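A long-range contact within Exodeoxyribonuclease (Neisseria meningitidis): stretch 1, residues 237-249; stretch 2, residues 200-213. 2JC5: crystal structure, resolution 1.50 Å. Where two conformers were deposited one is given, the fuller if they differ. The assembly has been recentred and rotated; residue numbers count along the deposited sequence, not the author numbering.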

# COMPACT_ATOMS: atom_id res chain seq x y z
N HIS A 237 12.27 1.51 6.51
CA HIS A 237 12.71 0.13 6.54
C HIS A 237 11.60 -0.81 6.13
O HIS A 237 10.42 -0.46 6.20
CB HIS A 237 13.29 -0.27 7.90
CG HIS A 237 12.30 -0.30 9.03
ND1 HIS A 237 12.00 0.81 9.79
CD2 HIS A 237 11.57 -1.32 9.56
CE1 HIS A 237 11.12 0.48 10.72
NE2 HIS A 237 10.84 -0.80 10.60
N VAL A 238 12.00 -1.98 5.64
CA VAL A 238 11.09 -3.09 5.42
C VAL A 238 11.20 -4.00 6.62
O VAL A 238 12.26 -4.56 6.88
CB VAL A 238 11.41 -3.82 4.11
CG1 VAL A 238 10.47 -5.00 3.89
CG2 VAL A 238 11.34 -2.84 2.92
N TYR A 239 10.11 -4.15 7.36
CA TYR A 239 10.16 -4.86 8.62
C TYR A 239 10.08 -6.36 8.41
O TYR A 239 9.10 -6.88 7.85
CB TYR A 239 9.02 -4.42 9.55
CG TYR A 239 9.05 -5.13 10.89
CD1 TYR A 239 9.99 -4.80 11.86
CD2 TYR A 239 8.15 -6.14 11.17
CE1 TYR A 239 10.02 -5.44 13.07
CE2 TYR A 239 8.17 -6.79 12.40
CZ TYR A 239 9.10 -6.44 13.34
OH TYR A 239 9.15 -7.06 14.56
N LYS A 240 11.13 -7.07 8.84
CA LYS A 240 11.27 -8.49 8.63
C LYS A 240 11.62 -9.28 9.88
O LYS A 240 11.88 -10.47 9.79
CB LYS A 240 12.28 -8.75 7.49
CG LYS A 240 11.74 -8.30 6.14
CD LYS A 240 12.79 -8.10 5.08
CE LYS A 240 13.29 -9.39 4.57
NZ LYS A 240 14.33 -9.11 3.52
N ASP A 241 11.55 -8.67 11.06
CA ASP A 241 11.93 -9.38 12.29
C ASP A 241 10.87 -10.41 12.66
O ASP A 241 11.17 -11.39 13.33
CB ASP A 241 12.14 -8.43 13.47
CG ASP A 241 13.31 -7.49 13.28
OD1 ASP A 241 14.15 -7.73 12.38
OD2 ASP A 241 13.42 -6.50 14.04
N GLU A 242 9.63 -10.18 12.22
CA GLU A 242 8.53 -11.12 12.34
C GLU A 242 7.87 -11.19 10.98
O GLU A 242 8.01 -10.27 10.18
CB GLU A 242 7.49 -10.67 13.35
CG GLU A 242 7.99 -10.33 14.74
CD GLU A 242 6.95 -9.53 15.48
OE1 GLU A 242 6.00 -10.14 16.00
OE2 GLU A 242 7.04 -8.27 15.50
N LYS A 243 7.13 -12.27 10.74
CA LYS A 243 6.45 -12.52 9.48
C LYS A 243 4.95 -12.65 9.73
O LYS A 243 4.51 -13.56 10.45
CB LYS A 243 6.99 -13.80 8.84
CG LYS A 243 6.46 -14.10 7.46
CD LYS A 243 7.03 -13.16 6.44
CE LYS A 243 6.96 -13.70 5.00
NZ LYS A 243 6.88 -12.54 4.10
N PHE A 244 4.18 -11.73 9.13
CA PHE A 244 2.73 -11.62 9.35
C PHE A 244 1.91 -11.97 8.14
O PHE A 244 0.68 -12.06 8.23
CB PHE A 244 2.36 -10.17 9.69
CG PHE A 244 3.18 -9.57 10.79
CD1 PHE A 244 3.20 -10.13 12.04
CD2 PHE A 244 3.88 -8.39 10.58
CE1 PHE A 244 3.93 -9.54 13.07
CE2 PHE A 244 4.62 -7.82 11.60
CZ PHE A 244 4.64 -8.41 12.85
N SER A 245 2.57 -12.12 7.00
CA SER A 245 1.92 -12.05 5.72
C SER A 245 2.95 -12.48 4.67
O SER A 245 4.14 -12.59 5.00
CB SER A 245 1.50 -10.59 5.46
OG SER A 245 1.09 -10.37 4.13
N ASP A 246 2.51 -12.66 3.43
CA ASP A 246 3.46 -12.85 2.32
C ASP A 246 4.17 -11.55 1.95
O ASP A 246 5.22 -11.61 1.30
CB ASP A 246 2.85 -13.54 1.09
CG ASP A 246 1.60 -12.90 0.58
OD1 ASP A 246 1.01 -12.04 1.25
OD2 ASP A 246 1.21 -13.31 -0.52
N HIS A 247 3.64 -10.41 2.39
CA HIS A 247 4.33 -9.14 2.28
C HIS A 247 4.98 -8.78 3.60
O HIS A 247 4.58 -9.30 4.65
CB HIS A 247 3.37 -7.99 1.97
CG HIS A 247 2.64 -8.12 0.67
ND1 HIS A 247 2.87 -7.29 -0.41
CD2 HIS A 247 1.69 -9.00 0.27
CE1 HIS A 247 2.07 -7.64 -1.41
NE2 HIS A 247 1.34 -8.67 -1.02
N ALA A 248 5.98 -7.90 3.54
CA ALA A 248 6.55 -7.27 4.74
C ALA A 248 6.05 -5.83 4.87
O ALA A 248 5.90 -5.13 3.86
CB ALA A 248 8.08 -7.28 4.65
N PRO A 249 5.81 -5.35 6.11
CA PRO A 249 5.45 -3.94 6.28
C PRO A 249 6.52 -2.98 5.82
O PRO A 249 7.70 -3.21 6.07
CB PRO A 249 5.23 -3.82 7.79
CG PRO A 249 4.89 -5.19 8.22
CD PRO A 249 5.77 -6.08 7.38
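Stretch 2 (200-213) PGYTWWSNRGQAYA

T203, W204 and W205 of stretch 2 run antiparallel to D246-A248 of stretch 1, facing A248, H247 and D246 in turn, so that one chain ascends as the other descends; apart from this pairing, V238 has G201 as its nearest CA neighbour, 6.7 Å from V238 CA to G201 CA. H247 and A248, and W204 and W205, are extended, while T203 and D246 are not, and the backbones meet in a single bridge at H247 and W204, whose CA atoms are 4.3 Å apart. Two backbone hydrogen bonds flank that pair: A248 N donates to T203 O at 2.8 Å, and W205 N donates to D246 O at 3.2 Å. The close approach also brings H247 CA to 3.0 Å from T203 O, a CA-H...O contact. Beyond W205 the chain turns through loop, and G209 stands at the N-cap position, just before helical residues 210-213, which bring Y212 back over stretch 1.

K243 has the largest covered area, and its long side chain suits a place beside two aromatic rings. Its CB points toward stretch 2. The methylene K243 CE lies over the face of the Y212 ring, 3.9 Å from its centroid, while K243 NZ stands 4.2 Å from the same centroid in an off-centre cation-pi contact. K243 NZ also comes within 3.7 Å of W205 CE3. Apolar carbon thus packs on the ring while the charged end remains solvated: water 2 links K243 NZ (2.8 Å) to W205 O (3.0 Å), and water 3 links K243 NZ (2.9 Å) to Y212 OH (2.8 Å).

W205 starts sideways from its CA, but its chi1 of -54° (m) carries the indole nearer to stretch 1. There the broad ring reaches several residues at once: A248 CB sits at its edge, 3.9 Å from W205 CZ3, and K240 NZ approaches W205 CZ2 to 3.9 Å. The small methyl of A248 points toward stretch 2 and offers this edge an apolar neighbour.

D246 joins the two stretches through both backbone and side chain. Besides accepting from W205 N, it receives a hydrogen bond on its carboxylate, W204 NE1 to D246 OD2 at 3.0 Å, near the plane of the indole. An acidic side chain is well suited to satisfy the NH of a buried tryptophan. The same W204 places its CB over the face of the H247 ring, 4.1 Å from the centroid, and the two aromatic rings meet obliquely, with planes at 48°.

At the far end V238, also directed toward stretch 2, sets V238 CG1 3.5 Å from Y202 O and V238 CG2 4.2 Å from T203 CG2, a branched aliphatic residue filling space beside the backbone.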

# COMPACT_ATOMS: atom_id res chain seq x y z
N PRO A 200 17.52 -2.80 -2.91
CA PRO A 200 16.33 -3.35 -3.56
C PRO A 200 15.02 -3.12 -2.80
O PRO A 200 14.03 -2.65 -3.39
CB PRO A 200 16.67 -4.83 -3.70
CG PRO A 200 18.16 -4.83 -3.90
CD PRO A 200 18.64 -3.77 -2.93
N GLY A 201 14.97 -3.49 -1.53
CA GLY A 201 13.78 -3.25 -0.73
C GLY A 201 12.57 -4.09 -1.06
O GLY A 201 11.44 -3.59 -1.02
N TYR A 202 12.77 -5.37 -1.38
CA TYR A 202 11.63 -6.24 -1.69
C TYR A 202 10.64 -6.24 -0.52
O TYR A 202 11.03 -6.21 0.64
CB TYR A 202 12.05 -7.70 -1.94
CG TYR A 202 13.16 -7.94 -2.92
CD1 TYR A 202 13.36 -7.14 -4.03
CD2 TYR A 202 14.02 -9.03 -2.75
CE1 TYR A 202 14.39 -7.39 -4.94
CE2 TYR A 202 15.05 -9.28 -3.65
CZ TYR A 202 15.24 -8.46 -4.73
OH TYR A 202 16.28 -8.73 -5.58
N THR A 203 9.36 -6.33 -0.86
CA THR A 203 8.26 -6.31 0.08
C THR A 203 7.31 -7.50 -0.06
O THR A 203 6.41 -7.63 0.76
CB THR A 203 7.41 -5.02 -0.06
OG1 THR A 203 6.83 -4.95 -1.37
CG2 THR A 203 8.27 -3.78 0.20
N TRP A 204 7.53 -8.37 -1.06
CA TRP A 204 6.67 -9.53 -1.28
C TRP A 204 7.46 -10.73 -1.77
O TRP A 204 8.37 -10.58 -2.59
CB TRP A 204 5.59 -9.20 -2.32
CG TRP A 204 4.69 -10.36 -2.61
CD1 TRP A 204 3.67 -10.83 -1.85
CD2 TRP A 204 4.74 -11.19 -3.77
NE1 TRP A 204 3.09 -11.92 -2.45
CE2 TRP A 204 3.72 -12.15 -3.64
CE3 TRP A 204 5.55 -11.21 -4.90
CZ2 TRP A 204 3.50 -13.14 -4.59
CZ3 TRP A 204 5.33 -12.20 -5.84
CH2 TRP A 204 4.31 -13.15 -5.68
N TRP A 205 7.09 -11.90 -1.27
CA TRP A 205 7.62 -13.19 -1.72
C TRP A 205 6.42 -14.12 -1.76
O TRP A 205 5.54 -14.01 -0.90
CB TRP A 205 8.65 -13.74 -0.74
CG TRP A 205 9.77 -12.80 -0.43
CD1 TRP A 205 11.06 -12.86 -0.92
CD2 TRP A 205 9.73 -11.64 0.43
NE1 TRP A 205 11.80 -11.82 -0.41
CE2 TRP A 205 11.02 -11.06 0.41
CE3 TRP A 205 8.74 -11.05 1.22
CZ2 TRP A 205 11.32 -9.92 1.13
CZ3 TRP A 205 9.05 -9.92 1.93
CH2 TRP A 205 10.33 -9.37 1.90
N SER A 206 6.38 -15.06 -2.71
CA SER A 206 5.14 -15.80 -2.91
C SER A 206 4.75 -16.76 -1.79
O SER A 206 3.58 -17.14 -1.70
CB SER A 206 5.14 -16.53 -4.24
OG SER A 206 5.96 -17.66 -4.23
N ASN A 207 5.70 -17.19 -0.97
CA ASN A 207 5.37 -18.00 0.20
C ASN A 207 6.46 -17.79 1.26
O ASN A 207 7.48 -17.12 1.00
CB ASN A 207 5.21 -19.48 -0.23
CG ASN A 207 6.49 -20.04 -0.82
OD1 ASN A 207 7.53 -20.05 -0.16
ND2 ASN A 207 6.42 -20.51 -2.08
N ARG A 208 6.24 -18.32 2.45
CA ARG A 208 7.21 -18.18 3.55
C ARG A 208 8.20 -19.34 3.58
O ARG A 208 9.01 -19.44 4.51
CB ARG A 208 6.47 -18.04 4.90
CG ARG A 208 5.82 -19.31 5.42
CD ARG A 208 5.05 -19.03 6.72
NE ARG A 208 3.76 -18.37 6.47
CZ ARG A 208 2.56 -18.91 6.70
NH1 ARG A 208 2.43 -20.14 7.19
NH2 ARG A 208 1.46 -18.22 6.43
N GLY A 209 8.13 -20.20 2.57
CA GLY A 209 9.04 -21.32 2.41
C GLY A 209 10.24 -20.93 1.56
O GLY A 209 10.87 -19.92 1.83
N GLN A 210 10.50 -21.74 0.53
CA GLN A 210 11.62 -21.54 -0.39
C GLN A 210 11.69 -20.12 -0.94
O GLN A 210 12.77 -19.53 -0.99
CB GLN A 210 11.52 -22.49 -1.58
CG GLN A 210 12.75 -22.50 -2.48
CD GLN A 210 12.41 -22.22 -3.92
OE1 GLN A 210 11.76 -21.22 -4.24
NE2 GLN A 210 12.87 -23.10 -4.81
N ALA A 211 10.55 -19.59 -1.35
CA ALA A 211 10.50 -18.28 -2.01
C ALA A 211 11.06 -17.20 -1.10
O ALA A 211 11.81 -16.32 -1.53
CB ALA A 211 9.06 -17.94 -2.46
N TYR A 212 10.75 -17.29 0.17
CA TYR A 212 11.27 -16.35 1.14
C TYR A 212 12.72 -16.66 1.52
O TYR A 212 13.56 -15.77 1.52
CB TYR A 212 10.39 -16.39 2.38
CG TYR A 212 10.58 -15.26 3.37
CD1 TYR A 212 10.42 -13.95 2.98
CD2 TYR A 212 10.90 -15.51 4.69
CE1 TYR A 212 10.57 -12.90 3.86
CE2 TYR A 212 11.05 -14.46 5.59
CZ TYR A 212 10.89 -13.16 5.16
OH TYR A 212 11.01 -12.12 6.05
N ALA A 213 13.01 -17.93 1.77
CA ALA A 213 14.35 -18.34 2.19
C ALA A 213 15.40 -17.98 1.14
O ALA A 213 16.55 -17.61 1.49
CB ALA A 213 14.35 -19.84 2.46
O HOH W 1 13.48 -6.68 1.76
O HOH W 2 6.45 -14.33 1.94
O HOH W 3 8.65 -10.68 5.50
O HOH W 4 10.63 -12.66 8.61